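Local coordinates for protein flavin reductase (Uncultured bacterium, PDB 5CHO) that is the FAD-binding flavin reductase component of a bacterial two-component tryptophan halogenase, probably supplying reduced flavin to the halogenase, at residues Gly54-Phe66 against Tyr112-Phe124. Residues are numbered along the deposited sequence; the frame is centred on the assembly and turned at random.
Sequences GGDSPHAMTANSF and YANRWRPRDPTQF. With FAD (flavin-adenine dinucleotide), chain I.
T62 and Y112 join backbones where strand 59-63 meets the loop that follows helix 106-111: T62 N donates to Y112 O (3.0 Å), and M61 CA adds a CA-H...O contact to the same oxygen. The site illustrates how a cofactor can be gripped between a strand and a loop that are themselves bonded to each other; in this flavin reductase-like domain the two together line the FAD pocket. R117 binds both the strand and the cofactor. Its chain, extended from CG to NE, carries the guanidinium to the strand, where NH2 donates to A60 O (2.8 Å) in the carbonyl plane but with a bent N-H...O angle of 134°. The same NH2 meets FAD O5' almost straight, at 175°, while NH1 donates to both FAD O4' and N114 O; four bonds thus fix the rotation of the group. H59 and R119 converge on one phosphate oxygen: H59 NE2 reaches FAD O1P at 2.7 Å in the plane of the imidazole, and R119 NH1 donates to that oxygen at 2.9 Å. R119 NH2 bridges to FAD O2A on the other phosphate and to R115 O. R119 thus spans both phosphates, and its positive charge probably offsets part of theirs. Beyond the cofactor the contact turns apolar. A60 CB makes an off-centre CH-pi contact with the Y112 ring, nearest CD1, and also touches F124 CE1 (3.6 Å), while P58 sets CB against F124 CD2 and CD against P121 CB. Y112 OH donates a hydrogen bond to Q123 OE1 (2.7 Å), and Q123 CG lies over the centre of one face of the F124 ring. Strand 59-63 pairs antiparallel with strand 46-53; T62 OG1 bonds to A109 O in helix 106-111, H59 and M61 pack on helix 85-93, and F124 meets W129 of strand 129-131 edge-to-face.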
loop_
_atom_site.group_PDB
_atom_site.type_symbol
_atom_site.label_atom_id
_atom_site.label_comp_id
_atom_site.label_asym_id
_atom_site.label_seq_id
_atom_site.Cartn_x
_atom_site.Cartn_y
_atom_site.Cartn_z
ATOM N N GLY A 54 -20.216 -4.770 8.963
ATOM C CA GLY A 54 -21.237 -5.072 9.950
ATOM C C GLY A 54 -22.442 -5.701 9.277
ATOM O O GLY A 54 -22.296 -6.522 8.372
ATOM N N GLY A 55 -23.636 -5.317 9.714
ATOM C CA GLY A 55 -24.856 -5.849 9.131
ATOM C C GLY A 55 -25.322 -7.152 9.744
ATOM O O GLY A 55 -25.030 -7.447 10.902
ATOM N N ASP A 56 -26.060 -7.929 8.955
ATOM C CA ASP A 56 -26.645 -9.184 9.414
ATOM C C ASP A 56 -25.585 -10.263 9.551
ATOM O O ASP A 56 -25.631 -11.090 10.462
ATOM C CB ASP A 56 -27.717 -9.646 8.432
ATOM C CG ASP A 56 -28.904 -8.707 8.384
ATOM O OD1 ASP A 56 -29.212 -8.080 9.418
ATOM O OD2 ASP A 56 -29.527 -8.591 7.306
ATOM N N SER A 57 -24.627 -10.235 8.633
ATOM C CA SER A 57 -23.548 -11.211 8.589
ATOM C C SER A 57 -22.200 -10.515 8.736
ATOM O O SER A 57 -21.438 -10.452 7.773
ATOM C CB SER A 57 -23.600 -12.001 7.278
ATOM O OG SER A 57 -22.479 -12.854 7.143
ATOM N N PRO A 58 -21.906 -9.977 9.932
ATOM C CA PRO A 58 -20.599 -9.346 10.147
ATOM C C PRO A 58 -19.459 -10.280 9.760
ATOM O O PRO A 58 -19.539 -11.497 9.947
ATOM C CB PRO A 58 -20.579 -9.053 11.647
ATOM C CG PRO A 58 -21.995 -8.979 12.048
ATOM C CD PRO A 58 -22.773 -9.867 11.116
ATOM N N HIS A 59 -18.399 -9.695 9.226
ATOM C CA HIS A 59 -17.284 -10.469 8.717
ATOM C C HIS A 59 -16.004 -9.654 8.812
ATOM O O HIS A 59 -16.047 -8.430 8.915
ATOM C CB HIS A 59 -17.551 -10.881 7.270
ATOM C CG HIS A 59 -16.556 -11.852 6.721
ATOM N ND1 HIS A 59 -16.077 -12.920 7.453
ATOM C CD2 HIS A 59 -15.928 -11.908 5.525
ATOM C CE1 HIS A 59 -15.210 -13.597 6.723
ATOM N NE2 HIS A 59 -15.101 -13.002 5.546
ATOM N N ALA A 60 -14.868 -10.339 8.777
ATOM C CA ALA A 60 -13.574 -9.678 8.839
ATOM C C ALA A 60 -12.539 -10.462 8.050
ATOM O O ALA A 60 -12.664 -11.678 7.883
ATOM C CB ALA A 60 -13.128 -9.510 10.279
ATOM N N MET A 61 -11.526 -9.753 7.564
ATOM C CA MET A 61 -10.421 -10.362 6.839
ATOM C C MET A 61 -9.172 -9.503 7.006
ATOM O O MET A 61 -9.255 -8.291 7.219
ATOM C CB MET A 61 -10.761 -10.531 5.353
ATOM C CG MET A 61 -11.001 -9.221 4.614
ATOM S SD MET A 61 -9.635 -8.663 3.577
ATOM C CE MET A 61 -9.751 -9.778 2.185
ATOM N N THR A 62 -8.017 -10.150 6.912
ATOM C CA THR A 62 -6.747 -9.469 7.077
ATOM C C THR A 62 -6.273 -8.934 5.726
ATOM O O THR A 62 -6.274 -9.648 4.724
ATOM C CB THR A 62 -5.688 -10.406 7.685
ATOM O OG1 THR A 62 -6.052 -10.741 9.028
ATOM C CG2 THR A 62 -4.318 -9.746 7.675
ATOM N N ALA A 63 -5.881 -7.667 5.711
ATOM C CA ALA A 63 -5.451 -7.011 4.479
ATOM C C ALA A 63 -4.246 -6.115 4.721
ATOM O O ALA A 63 -4.200 -5.387 5.710
ATOM C CB ALA A 63 -6.590 -6.203 3.889
ATOM N N ASN A 64 -3.269 -6.186 3.819
ATOM C CA ASN A 64 -2.124 -5.279 3.842
ATOM C C ASN A 64 -2.071 -4.419 2.578
ATOM O O ASN A 64 -1.128 -3.652 2.376
ATOM C CB ASN A 64 -0.814 -6.064 4.021
ATOM C CG ASN A 64 -0.335 -6.730 2.739
ATOM O OD1 ASN A 64 -1.122 -7.029 1.839
ATOM N ND2 ASN A 64 0.969 -6.989 2.664
ATOM N N SER A 65 -3.092 -4.551 1.735
ATOM C CA SER A 65 -3.179 -3.767 0.507
ATOM C C SER A 65 -3.802 -2.396 0.769
ATOM O O SER A 65 -4.089 -1.646 -0.164
ATOM C CB SER A 65 -3.999 -4.509 -0.549
ATOM O OG SER A 65 -5.335 -4.693 -0.112
ATOM N N PHE A 66 -4.015 -2.082 2.044
ATOM C CA PHE A 66 -4.597 -0.807 2.431
ATOM C C PHE A 66 -3.669 0.340 2.046
ATOM O O PHE A 66 -2.466 0.285 2.292
ATOM C CB PHE A 66 -4.879 -0.785 3.933
ATOM C CG PHE A 66 -5.361 0.548 4.441
ATOM C CD1 PHE A 66 -6.697 0.892 4.375
ATOM C CD2 PHE A 66 -4.470 1.453 4.987
ATOM C CE1 PHE A 66 -7.134 2.116 4.849
ATOM C CE2 PHE A 66 -4.898 2.677 5.460
ATOM C CZ PHE A 66 -6.231 3.011 5.390
ATOM N N TYR A 112 -7.514 -13.836 11.040
ATOM C CA TYR A 112 -8.423 -13.388 9.994
ATOM C C TYR A 112 -7.799 -13.459 8.614
ATOM O O TYR A 112 -8.381 -12.990 7.639
ATOM C CB TYR A 112 -8.932 -11.984 10.310
ATOM C CG TYR A 112 -9.821 -12.029 11.525
ATOM C CD1 TYR A 112 -11.095 -12.564 11.436
ATOM C CD2 TYR A 112 -9.394 -11.565 12.759
ATOM C CE1 TYR A 112 -11.915 -12.644 12.529
ATOM C CE2 TYR A 112 -10.221 -11.634 13.866
ATOM C CZ TYR A 112 -11.483 -12.173 13.741
ATOM O OH TYR A 112 -12.321 -12.255 14.832
ATOM N N ALA A 113 -6.612 -14.053 8.545
ATOM C CA ALA A 113 -6.025 -14.473 7.279
ATOM C C ALA A 113 -6.251 -15.973 7.049
ATOM O O ALA A 113 -5.936 -16.497 5.980
ATOM C CB ALA A 113 -4.554 -14.143 7.254
ATOM N N ASN A 114 -6.783 -16.660 8.059
ATOM C CA ASN A 114 -6.983 -18.112 7.994
ATOM C C ASN A 114 -8.343 -18.492 7.388
ATOM O O ASN A 114 -9.378 -18.338 8.029
ATOM C CB ASN A 114 -6.841 -18.728 9.394
ATOM C CG ASN A 114 -6.607 -20.234 9.353
ATOM O OD1 ASN A 114 -7.125 -20.933 8.482
ATOM N ND2 ASN A 114 -5.813 -20.737 10.291
ATOM N N ARG A 115 -8.332 -18.982 6.150
ATOM C CA ARG A 115 -9.557 -19.376 5.451
ATOM C C ARG A 115 -10.335 -20.470 6.164
ATOM O O ARG A 115 -11.523 -20.657 5.915
ATOM C CB ARG A 115 -9.211 -19.834 4.034
ATOM C CG ARG A 115 -8.396 -21.120 3.973
ATOM C CD ARG A 115 -7.838 -21.343 2.579
ATOM N NE ARG A 115 -6.967 -20.231 2.214
ATOM C CZ ARG A 115 -6.569 -19.951 0.979
ATOM N NH1 ARG A 115 -6.918 -20.729 -0.034
ATOM N NH2 ARG A 115 -5.797 -18.898 0.765
ATOM N N TRP A 116 -9.661 -21.181 7.059
ATOM C CA TRP A 116 -10.261 -22.297 7.777
ATOM C C TRP A 116 -10.902 -21.832 9.082
ATOM O O TRP A 116 -11.395 -22.643 9.869
ATOM C CB TRP A 116 -9.205 -23.363 8.060
ATOM C CG TRP A 116 -8.456 -23.796 6.844
ATOM C CD1 TRP A 116 -7.210 -23.390 6.469
ATOM C CD2 TRP A 116 -8.887 -24.735 5.850
ATOM N NE1 TRP A 116 -6.839 -24.009 5.300
ATOM C CE2 TRP A 116 -7.850 -24.841 4.900
ATOM C CE3 TRP A 116 -10.047 -25.499 5.674
ATOM C CZ2 TRP A 116 -7.939 -25.673 3.787
ATOM C CZ3 TRP A 116 -10.134 -26.329 4.562
ATOM C CH2 TRP A 116 -9.086 -26.408 3.635
ATOM N N ARG A 117 -10.896 -20.523 9.308
ATOM C CA ARG A 117 -11.304 -19.972 10.594
ATOM C C ARG A 117 -12.805 -20.107 10.841
ATOM O O ARG A 117 -13.589 -20.170 9.896
ATOM C CB ARG A 117 -10.898 -18.493 10.687
ATOM C CG ARG A 117 -11.669 -17.541 9.765
ATOM C CD ARG A 117 -11.004 -16.171 9.750
ATOM N NE ARG A 117 -11.601 -15.208 8.823
ATOM C CZ ARG A 117 -11.222 -15.037 7.558
ATOM N NH1 ARG A 117 -10.248 -15.770 7.038
ATOM N NH2 ARG A 117 -11.821 -14.120 6.811
ATOM N N PRO A 118 -13.206 -20.154 12.122
ATOM C CA PRO A 118 -14.627 -20.073 12.472
ATOM C C PRO A 118 -15.208 -18.755 11.975
ATOM O O PRO A 118 -14.589 -17.715 12.203
ATOM C CB PRO A 118 -14.627 -20.140 14.003
ATOM C CG PRO A 118 -13.305 -20.706 14.382
ATOM C CD PRO A 118 -12.348 -20.317 13.308
ATOM N N ARG A 119 -16.363 -18.795 11.314
ATOM C CA ARG A 119 -16.941 -17.595 10.710
ATOM C C ARG A 119 -18.215 -17.111 11.401
ATOM O O ARG A 119 -18.972 -16.324 10.835
ATOM C CB ARG A 119 -17.202 -17.859 9.223
ATOM C CG ARG A 119 -15.910 -17.937 8.428
ATOM C CD ARG A 119 -16.080 -18.413 6.999
ATOM N NE ARG A 119 -14.767 -18.703 6.428
ATOM C CZ ARG A 119 -14.031 -17.836 5.734
ATOM N NH1 ARG A 119 -14.467 -16.599 5.512
ATOM N NH2 ARG A 119 -12.842 -18.205 5.268
ATOM N N ASP A 120 -18.436 -17.566 12.632
ATOM C CA ASP A 120 -19.617 -17.183 13.409
ATOM C C ASP A 120 -19.598 -15.667 13.686
ATOM O O ASP A 120 -18.640 -15.161 14.260
ATOM C CB ASP A 120 -19.662 -17.982 14.720
ATOM C CG ASP A 120 -20.934 -17.741 15.529
ATOM O OD1 ASP A 120 -21.291 -18.631 16.333
ATOM O OD2 ASP A 120 -21.584 -16.688 15.368
ATOM N N PRO A 121 -20.655 -14.938 13.281
ATOM C CA PRO A 121 -20.744 -13.492 13.535
ATOM C C PRO A 121 -20.686 -13.124 15.013
ATOM O O PRO A 121 -20.387 -11.982 15.362
ATOM C CB PRO A 121 -22.118 -13.128 12.974
ATOM C CG PRO A 121 -22.382 -14.140 11.940
ATOM C CD PRO A 121 -21.792 -15.409 12.475
ATOM N N THR A 122 -20.976 -14.101 15.864
ATOM C CA THR A 122 -20.986 -13.901 17.308
ATOM C C THR A 122 -19.619 -13.452 17.836
ATOM O O THR A 122 -19.537 -12.790 18.873
ATOM C CB THR A 122 -21.406 -15.197 18.038
ATOM O OG1 THR A 122 -22.585 -15.735 17.427
ATOM C CG2 THR A 122 -21.664 -14.933 19.519
ATOM N N GLN A 123 -18.554 -13.813 17.127
ATOM C CA GLN A 123 -17.193 -13.492 17.559
ATOM C C GLN A 123 -16.942 -11.988 17.623
ATOM O O GLN A 123 -16.098 -11.522 18.389
ATOM C CB GLN A 123 -16.166 -14.152 16.634
ATOM C CG GLN A 123 -16.077 -13.567 15.232
ATOM C CD GLN A 123 -15.205 -14.408 14.318
ATOM O OE1 GLN A 123 -13.979 -14.300 14.347
ATOM N NE2 GLN A 123 -15.831 -15.273 13.524
ATOM N N PHE A 124 -17.685 -11.235 16.822
ATOM C CA PHE A 124 -17.532 -9.787 16.754
ATOM C C PHE A 124 -18.312 -9.094 17.860
ATOM O O PHE A 124 -18.341 -7.867 17.926
ATOM C CB PHE A 124 -17.962 -9.302 15.371
ATOM C CG PHE A 124 -17.215 -9.977 14.260
ATOM C CD1 PHE A 124 -15.845 -9.829 14.161
ATOM C CD2 PHE A 124 -17.865 -10.800 13.356
ATOM C CE1 PHE A 124 -15.133 -10.461 13.161
ATOM C CE2 PHE A 124 -17.161 -11.436 12.347
ATOM C CZ PHE A 124 -15.788 -11.267 12.254
HETATM P PA FAD I . -12.086 -16.412 1.965
HETATM O O1A FAD I . -13.514 -16.867 1.857
HETATM O O2A FAD I . -11.476 -16.905 3.217
HETATM O O5B FAD I . -11.230 -16.988 0.718
HETATM C C5B FAD I . -9.818 -16.743 0.696
HETATM C C4B FAD I . -9.125 -17.650 -0.387
HETATM O O4B FAD I . -9.148 -18.877 0.006
HETATM C C3B FAD I . -9.909 -17.596 -1.692
HETATM O O3B FAD I . -9.054 -17.555 -2.783
HETATM C C2B FAD I . -10.739 -18.878 -1.713
HETATM O O2B FAD I . -10.807 -19.446 -3.130
HETATM C C1B FAD I . -10.113 -19.716 -0.964
HETATM N N9A FAD I . -11.040 -20.446 -0.179
HETATM C C8A FAD I . -11.386 -20.219 1.111
HETATM N N7A FAD I . -12.306 -21.151 1.466
HETATM C C5A FAD I . -12.529 -21.949 0.391
HETATM C C6A FAD I . -13.364 -23.039 0.194
HETATM N N6A FAD I . -14.301 -23.756 1.045
HETATM N N1A FAD I . -13.386 -23.665 -1.005
HETATM C C2A FAD I . -12.592 -23.224 -2.031
HETATM N N3A FAD I . -11.771 -22.143 -1.844
HETATM C C4A FAD I . -11.743 -21.511 -0.629
HETATM N N1 FAD I . -6.231 -10.981 0.923
HETATM C C2 FAD I . -6.779 -10.014 -0.027
HETATM O O2 FAD I . -7.706 -10.339 -0.778
HETATM N N3 FAD I . -6.226 -8.666 -0.099
HETATM C C4 FAD I . -5.151 -8.299 0.766
HETATM O O4 FAD I . -4.721 -7.234 0.708
HETATM C C4X FAD I . -4.598 -9.299 1.734
HETATM N N5 FAD I . -3.520 -8.954 2.609
HETATM C C5X FAD I . -2.984 -9.945 3.574
HETATM C C6 FAD I . -1.910 -9.599 4.448
HETATM C C7 FAD I . -1.404 -10.544 5.352
HETATM C C7M FAD I . -0.259 -9.835 6.137
HETATM C C8 FAD I . -1.969 -11.821 5.389
HETATM C C8M FAD I . -1.317 -12.779 6.443
HETATM C C9 FAD I . -3.023 -12.154 4.530
HETATM C C9A FAD I . -3.533 -11.221 3.616
HETATM N N10 FAD I . -4.635 -11.588 2.728
HETATM C C10 FAD I . -5.156 -10.615 1.789
HETATM C "C1'" FAD I . -5.235 -12.954 2.755
HETATM C "C2'" FAD I . -6.638 -12.910 3.393
HETATM O "O2'" FAD I . -6.547 -12.342 4.664
HETATM C "C3'" FAD I . -7.157 -14.325 3.484
HETATM O "O3'" FAD I . -7.318 -14.839 2.198
HETATM C "C4'" FAD I . -8.503 -14.361 4.216
HETATM O "O4'" FAD I . -8.811 -15.659 4.527
HETATM C "C5'" FAD I . -9.610 -13.784 3.309
HETATM O "O5'" FAD I . -10.857 -13.830 3.991
HETATM P P FAD I . -12.228 -13.875 3.132
HETATM O O1P FAD I . -13.335 -14.423 3.992
HETATM O O2P FAD I . -12.580 -12.469 2.631
HETATM O O3P FAD I . -12.001 -14.827 1.904
HETATM O O HOH W 1 -16.701 -14.072 9.693
#